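PDB 3LAY: signaling pathway modulator ZraP from Salmonella enterica subsp. enterica serovar Typhimurium, which modulates the Zra envelope stress response as a periplasmic zinc-binding chaperone and regulator, assembling into oligomers whose higher-order forms are stabilised by zinc. Local coordinates for residues Q72-Q86 against Q132-P146. Sequence-based numbering, arbitrary orientation.
Sequences QQATAQKIYDDYYTQ and QRVKRDVAMAQAGIP
D137 OD1, gripped by NH2 of R136 in a 3.1 Å salt bridge and weakly by its NE, steadies a guanidinium set in the corner formed by Y80 and Y83 of the facing helix. OD2 accepts a bond from Y101 of a neighbouring subunit. The R136 chain bends at chi3 (65°), laying the guanidinium flat on the Y80 ring, planes 10° apart. Toward Y83 it turns an edge: NH1 stands over that ring's face and R136 CZ lies 4.5 Å from its centre, 12° off the normal, a cation-pi contact, while CD makes CH-pi contacts with both rings. Arginine suits this place: its methylenes are apolar enough to lie on the rings, its end flat and charged. Y83 OH accepts a weak bond from R133 NE (3.5 Å), whose guanidinium pairs mainly with D130. I79 CG2 packs on A139, and M140 CE lies at the Y80 ring edge, 3.9 Å from Y80 CE2. A Schellman motif at G144, its positive phi easy for glycine, ends helix 112-142; beyond it I145 CD1 rests on A76. This antiparallel hairpin end is held mainly by apolar and cation-pi contacts, and D137 probably offsets the charge of R136 beside the subunit interface.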
loop_
_atom_site.group_PDB
_atom_site.type_symbol
_atom_site.label_atom_id
_atom_site.label_comp_id
_atom_site.label_asym_id
_atom_site.label_seq_id
_atom_site.Cartn_x
_atom_site.Cartn_y
_atom_site.Cartn_z
ATOM N N GLN J 72 -5.402 -31.903 -1.975
ATOM C CA GLN J 72 -4.705 -31.217 -3.027
ATOM C C GLN J 72 -3.646 -30.267 -2.520
ATOM O O GLN J 72 -2.581 -30.178 -3.126
ATOM C CB GLN J 72 -5.672 -30.481 -3.910
ATOM C CG GLN J 72 -6.511 -31.369 -4.798
ATOM C CD GLN J 72 -7.643 -30.579 -5.442
ATOM O OE1 GLN J 72 -8.249 -29.712 -4.804
ATOM N NE2 GLN J 72 -7.935 -30.875 -6.696
ATOM N N GLN J 73 -3.921 -29.545 -1.428
ATOM C CA GLN J 73 -2.927 -28.575 -0.879
ATOM C C GLN J 73 -1.600 -29.278 -0.627
ATOM O O GLN J 73 -0.536 -28.735 -0.911
ATOM C CB GLN J 73 -3.393 -27.909 0.439
ATOM C CG GLN J 73 -4.320 -26.694 0.334
ATOM N N ALA J 74 -1.702 -30.504 -0.111
ATOM C CA ALA J 74 -0.551 -31.326 0.290
ATOM C C ALA J 74 0.188 -31.890 -0.917
ATOM O O ALA J 74 1.400 -31.806 -0.996
ATOM C CB ALA J 74 -0.997 -32.447 1.267
ATOM N N THR J 75 -0.502 -32.445 -1.886
ATOM C CA THR J 75 0.251 -32.903 -3.011
ATOM C C THR J 75 1.004 -31.711 -3.621
ATOM O O THR J 75 2.197 -31.791 -3.897
ATOM C CB THR J 75 -0.625 -33.473 -4.021
ATOM O OG1 THR J 75 -1.387 -34.479 -3.396
ATOM C CG2 THR J 75 0.194 -34.061 -5.135
ATOM N N ALA J 76 0.319 -30.602 -3.844
ATOM C CA ALA J 76 1.016 -29.468 -4.409
ATOM C C ALA J 76 2.255 -29.138 -3.556
ATOM O O ALA J 76 3.359 -28.955 -4.098
ATOM C CB ALA J 76 0.110 -28.242 -4.516
ATOM N N GLN J 77 2.077 -29.088 -2.237
ATOM C CA GLN J 77 3.159 -28.689 -1.369
ATOM C C GLN J 77 4.317 -29.619 -1.551
ATOM O O GLN J 77 5.453 -29.177 -1.634
ATOM C CB GLN J 77 2.729 -28.664 0.092
ATOM C CG GLN J 77 3.887 -28.478 1.071
ATOM N N LYS J 78 4.025 -30.913 -1.660
ATOM C CA LYS J 78 5.093 -31.895 -1.800
ATOM C C LYS J 78 5.826 -31.715 -3.161
ATOM O O LYS J 78 7.071 -31.701 -3.214
ATOM C CB LYS J 78 4.550 -33.321 -1.627
ATOM C CG LYS J 78 5.648 -34.360 -1.390
ATOM C CD LYS J 78 5.149 -35.823 -1.669
ATOM N N ILE J 79 5.065 -31.546 -4.248
ATOM C CA ILE J 79 5.682 -31.362 -5.535
ATOM C C ILE J 79 6.615 -30.137 -5.499
ATOM O O ILE J 79 7.729 -30.172 -5.997
ATOM C CB ILE J 79 4.608 -31.279 -6.641
ATOM C CG1 ILE J 79 3.926 -32.662 -6.819
ATOM C CG2 ILE J 79 5.211 -30.784 -7.989
ATOM C CD1 ILE J 79 2.594 -32.635 -7.601
ATOM N N TYR J 80 6.177 -29.075 -4.849
ATOM C CA TYR J 80 7.006 -27.873 -4.753
ATOM C C TYR J 80 8.262 -28.054 -3.893
ATOM O O TYR J 80 9.306 -27.530 -4.235
ATOM C CB TYR J 80 6.189 -26.657 -4.290
ATOM C CG TYR J 80 5.625 -25.870 -5.415
ATOM C CD1 TYR J 80 6.160 -24.642 -5.746
ATOM C CD2 TYR J 80 4.612 -26.377 -6.210
ATOM C CE1 TYR J 80 5.666 -23.899 -6.810
ATOM C CE2 TYR J 80 4.107 -25.658 -7.261
ATOM C CZ TYR J 80 4.641 -24.408 -7.555
ATOM O OH TYR J 80 4.166 -23.672 -8.606
ATOM N N ASP J 81 8.156 -28.771 -2.785
ATOM C CA ASP J 81 9.315 -29.019 -1.939
ATOM C C ASP J 81 10.292 -29.841 -2.719
ATOM O O ASP J 81 11.497 -29.590 -2.687
ATOM C CB ASP J 81 8.957 -29.777 -0.630
ATOM C CG ASP J 81 8.140 -28.923 0.348
ATOM O OD1 ASP J 81 8.082 -27.682 0.157
ATOM O OD2 ASP J 81 7.547 -29.482 1.299
ATOM N N ASP J 82 9.790 -30.837 -3.421
ATOM C CA ASP J 82 10.689 -31.669 -4.160
ATOM C C ASP J 82 11.459 -30.828 -5.107
ATOM O O ASP J 82 12.679 -30.923 -5.169
ATOM C CB ASP J 82 9.939 -32.778 -4.845
ATOM C CG ASP J 82 9.509 -33.843 -3.870
ATOM O OD1 ASP J 82 9.999 -33.777 -2.703
ATOM O OD2 ASP J 82 8.712 -34.736 -4.270
ATOM N N TYR J 83 10.738 -29.961 -5.800
ATOM C CA TYR J 83 11.336 -29.052 -6.769
ATOM C C TYR J 83 12.352 -28.118 -6.112
ATOM O O TYR J 83 13.447 -27.916 -6.638
ATOM C CB TYR J 83 10.249 -28.275 -7.509
ATOM C CG TYR J 83 10.772 -27.039 -8.163
ATOM C CD1 TYR J 83 11.451 -27.089 -9.384
ATOM C CD2 TYR J 83 10.590 -25.787 -7.559
ATOM C CE1 TYR J 83 11.944 -25.934 -9.966
ATOM C CE2 TYR J 83 11.070 -24.659 -8.128
ATOM C CZ TYR J 83 11.744 -24.724 -9.328
ATOM O OH TYR J 83 12.241 -23.550 -9.863
ATOM N N TYR J 84 12.018 -27.566 -4.954
ATOM C CA TYR J 84 12.949 -26.641 -4.288
ATOM C C TYR J 84 14.223 -27.356 -3.900
ATOM O O TYR J 84 15.324 -26.882 -4.185
ATOM C CB TYR J 84 12.334 -25.887 -3.069
ATOM C CG TYR J 84 11.374 -24.801 -3.489
ATOM C CD1 TYR J 84 11.765 -23.799 -4.357
ATOM C CD2 TYR J 84 10.083 -24.767 -3.008
ATOM C CE1 TYR J 84 10.856 -22.811 -4.782
ATOM C CE2 TYR J 84 9.175 -23.791 -3.415
ATOM C CZ TYR J 84 9.566 -22.833 -4.295
ATOM O OH TYR J 84 8.643 -21.890 -4.667
ATOM N N THR J 85 14.062 -28.476 -3.236
ATOM C CA THR J 85 15.156 -29.303 -2.845
ATOM C C THR J 85 16.056 -29.701 -4.021
ATOM O O THR J 85 17.257 -29.587 -3.926
ATOM C CB THR J 85 14.577 -30.578 -2.147
ATOM O OG1 THR J 85 14.151 -30.214 -0.830
ATOM C CG2 THR J 85 15.600 -31.752 -2.073
ATOM N N GLN J 86 15.502 -30.189 -5.126
ATOM C CA GLN J 86 16.358 -30.627 -6.228
ATOM C C GLN J 86 17.134 -29.500 -6.921
ATOM O O GLN J 86 18.223 -29.743 -7.425
ATOM C CB GLN J 86 15.532 -31.399 -7.277
ATOM C CG GLN J 86 15.104 -32.750 -6.761
ATOM C CD GLN J 86 13.755 -33.240 -7.291
ATOM O OE1 GLN J 86 13.128 -32.588 -8.139
ATOM N NE2 GLN J 86 13.283 -34.373 -6.748
ATOM N N GLN J 132 13.571 -28.192 -14.916
ATOM C CA GLN J 132 13.036 -28.616 -13.651
ATOM C C GLN J 132 11.674 -28.024 -13.463
ATOM O O GLN J 132 10.789 -28.707 -13.000
ATOM C CB GLN J 132 13.974 -28.283 -12.494
ATOM C CG GLN J 132 15.350 -28.992 -12.565
ATOM C CD GLN J 132 15.226 -30.488 -12.612
ATOM O OE1 GLN J 132 14.372 -31.073 -11.948
ATOM N NE2 GLN J 132 16.062 -31.121 -13.406
ATOM N N ARG J 133 11.462 -26.782 -13.826
ATOM C CA ARG J 133 10.131 -26.239 -13.693
ATOM C C ARG J 133 9.104 -26.916 -14.574
ATOM O O ARG J 133 7.930 -27.000 -14.226
ATOM C CB ARG J 133 10.107 -24.771 -14.062
ATOM C CG ARG J 133 10.740 -23.909 -13.094
ATOM C CD ARG J 133 10.924 -22.561 -13.692
ATOM N NE ARG J 133 11.583 -21.698 -12.730
ATOM C CZ ARG J 133 12.305 -20.642 -13.054
ATOM N NH1 ARG J 133 12.486 -20.338 -14.334
ATOM N NH2 ARG J 133 12.865 -19.899 -12.105
ATOM N N VAL J 134 9.497 -27.312 -15.768
ATOM C CA VAL J 134 8.542 -27.997 -16.598
ATOM C C VAL J 134 8.182 -29.305 -15.945
ATOM O O VAL J 134 7.007 -29.634 -15.870
ATOM C CB VAL J 134 9.041 -28.202 -18.035
ATOM C CG1 VAL J 134 8.018 -29.023 -18.833
ATOM C CG2 VAL J 134 9.332 -26.791 -18.680
ATOM N N LYS J 135 9.168 -30.040 -15.424
ATOM C CA LYS J 135 8.847 -31.307 -14.727
ATOM C C LYS J 135 7.868 -31.037 -13.650
ATOM O O LYS J 135 6.918 -31.772 -13.466
ATOM C CB LYS J 135 10.038 -31.961 -14.064
ATOM C CG LYS J 135 11.076 -32.461 -15.009
ATOM C CD LYS J 135 12.057 -33.423 -14.303
ATOM C CE LYS J 135 13.249 -33.783 -15.271
ATOM N NZ LYS J 135 14.490 -34.263 -14.541
ATOM N N ARG J 136 8.081 -29.952 -12.939
ATOM C CA ARG J 136 7.199 -29.635 -11.853
ATOM C C ARG J 136 5.797 -29.296 -12.318
ATOM O O ARG J 136 4.823 -29.823 -11.774
ATOM C CB ARG J 136 7.742 -28.458 -11.115
ATOM C CG ARG J 136 7.077 -28.192 -9.846
ATOM C CD ARG J 136 7.378 -26.791 -9.416
ATOM N NE ARG J 136 6.806 -25.814 -10.348
ATOM C CZ ARG J 136 7.246 -24.566 -10.452
ATOM N NH1 ARG J 136 8.277 -24.184 -9.703
ATOM N NH2 ARG J 136 6.699 -23.706 -11.323
ATOM N N ASP J 137 5.673 -28.435 -13.336
ATOM C CA ASP J 137 4.344 -28.053 -13.801
ATOM C C ASP J 137 3.606 -29.278 -14.331
ATOM O O ASP J 137 2.381 -29.429 -14.105
ATOM C CB ASP J 137 4.414 -26.990 -14.865
ATOM C CG ASP J 137 5.082 -25.692 -14.392
ATOM O OD1 ASP J 137 4.932 -25.333 -13.225
ATOM O OD2 ASP J 137 5.746 -25.018 -15.209
ATOM N N VAL J 138 4.347 -30.164 -15.015
ATOM C CA VAL J 138 3.767 -31.375 -15.573
ATOM C C VAL J 138 3.315 -32.318 -14.448
ATOM O O VAL J 138 2.268 -32.986 -14.528
ATOM C CB VAL J 138 4.800 -32.118 -16.444
ATOM C CG1 VAL J 138 4.327 -33.495 -16.738
ATOM C CG2 VAL J 138 5.096 -31.323 -17.703
ATOM N N ALA J 139 4.131 -32.387 -13.405
ATOM C CA ALA J 139 3.793 -33.206 -12.261
ATOM C C ALA J 139 2.452 -32.701 -11.740
ATOM O O ALA J 139 1.475 -33.483 -11.649
ATOM C CB ALA J 139 4.856 -33.097 -11.193
ATOM N N MET J 140 2.403 -31.395 -11.432
ATOM C CA MET J 140 1.187 -30.750 -10.937
ATOM C C MET J 140 -0.005 -31.101 -11.803
ATOM O O MET J 140 -1.040 -31.534 -11.278
ATOM C CB MET J 140 1.331 -29.226 -10.921
ATOM C CG MET J 140 2.289 -28.704 -9.896
ATOM S SD MET J 140 1.634 -28.729 -8.224
ATOM C CE MET J 140 0.629 -27.244 -8.166
ATOM N N ALA J 141 0.131 -30.923 -13.128
ATOM C CA ALA J 141 -0.990 -31.216 -14.052
ATOM C C ALA J 141 -1.393 -32.668 -13.942
ATOM O O ALA J 141 -2.581 -32.981 -13.896
ATOM C CB ALA J 141 -0.644 -30.874 -15.522
ATOM N N GLN J 142 -0.411 -33.551 -13.871
ATOM C CA GLN J 142 -0.733 -34.958 -13.772
ATOM C C GLN J 142 -1.423 -35.322 -12.463
ATOM O O GLN J 142 -2.059 -36.355 -12.388
ATOM C CB GLN J 142 0.509 -35.835 -13.997
ATOM C CG GLN J 142 0.925 -35.945 -15.437
ATOM C CD GLN J 142 2.202 -36.693 -15.591
ATOM O OE1 GLN J 142 3.136 -36.509 -14.797
ATOM N NE2 GLN J 142 2.289 -37.528 -16.618
ATOM N N ALA J 143 -1.300 -34.490 -11.426
ATOM C CA ALA J 143 -2.001 -34.775 -10.149
ATOM C C ALA J 143 -3.392 -34.160 -10.096
ATOM O O ALA J 143 -4.064 -34.279 -9.116
ATOM C CB ALA J 143 -1.192 -34.348 -8.961
ATOM N N GLY J 144 -3.837 -33.511 -11.153
ATOM C CA GLY J 144 -5.169 -32.977 -11.154
ATOM C C GLY J 144 -5.251 -31.714 -10.341
ATOM O O GLY J 144 -6.317 -31.307 -9.942
ATOM N N ILE J 145 -4.126 -31.065 -10.111
ATOM C CA ILE J 145 -4.131 -29.860 -9.315
ATOM C C ILE J 145 -4.329 -28.624 -10.169
ATOM O O ILE J 145 -3.505 -28.328 -11.020
ATOM C CB ILE J 145 -2.855 -29.751 -8.505
ATOM C CG1 ILE J 145 -2.810 -30.905 -7.522
ATOM C CG2 ILE J 145 -2.832 -28.486 -7.758
ATOM C CD1 ILE J 145 -1.660 -30.865 -6.641
ATOM N N PRO J 146 -5.438 -27.890 -9.926
ATOM C CA PRO J 146 -5.913 -26.669 -10.605
ATOM C C PRO J 146 -4.893 -25.643 -11.023
ATOM O O PRO J 146 -4.037 -25.226 -10.215
ATOM C CB PRO J 146 -6.799 -26.008 -9.557
ATOM C CG PRO J 146 -7.420 -27.128 -8.839
ATOM C CD PRO J 146 -6.391 -28.287 -8.869
#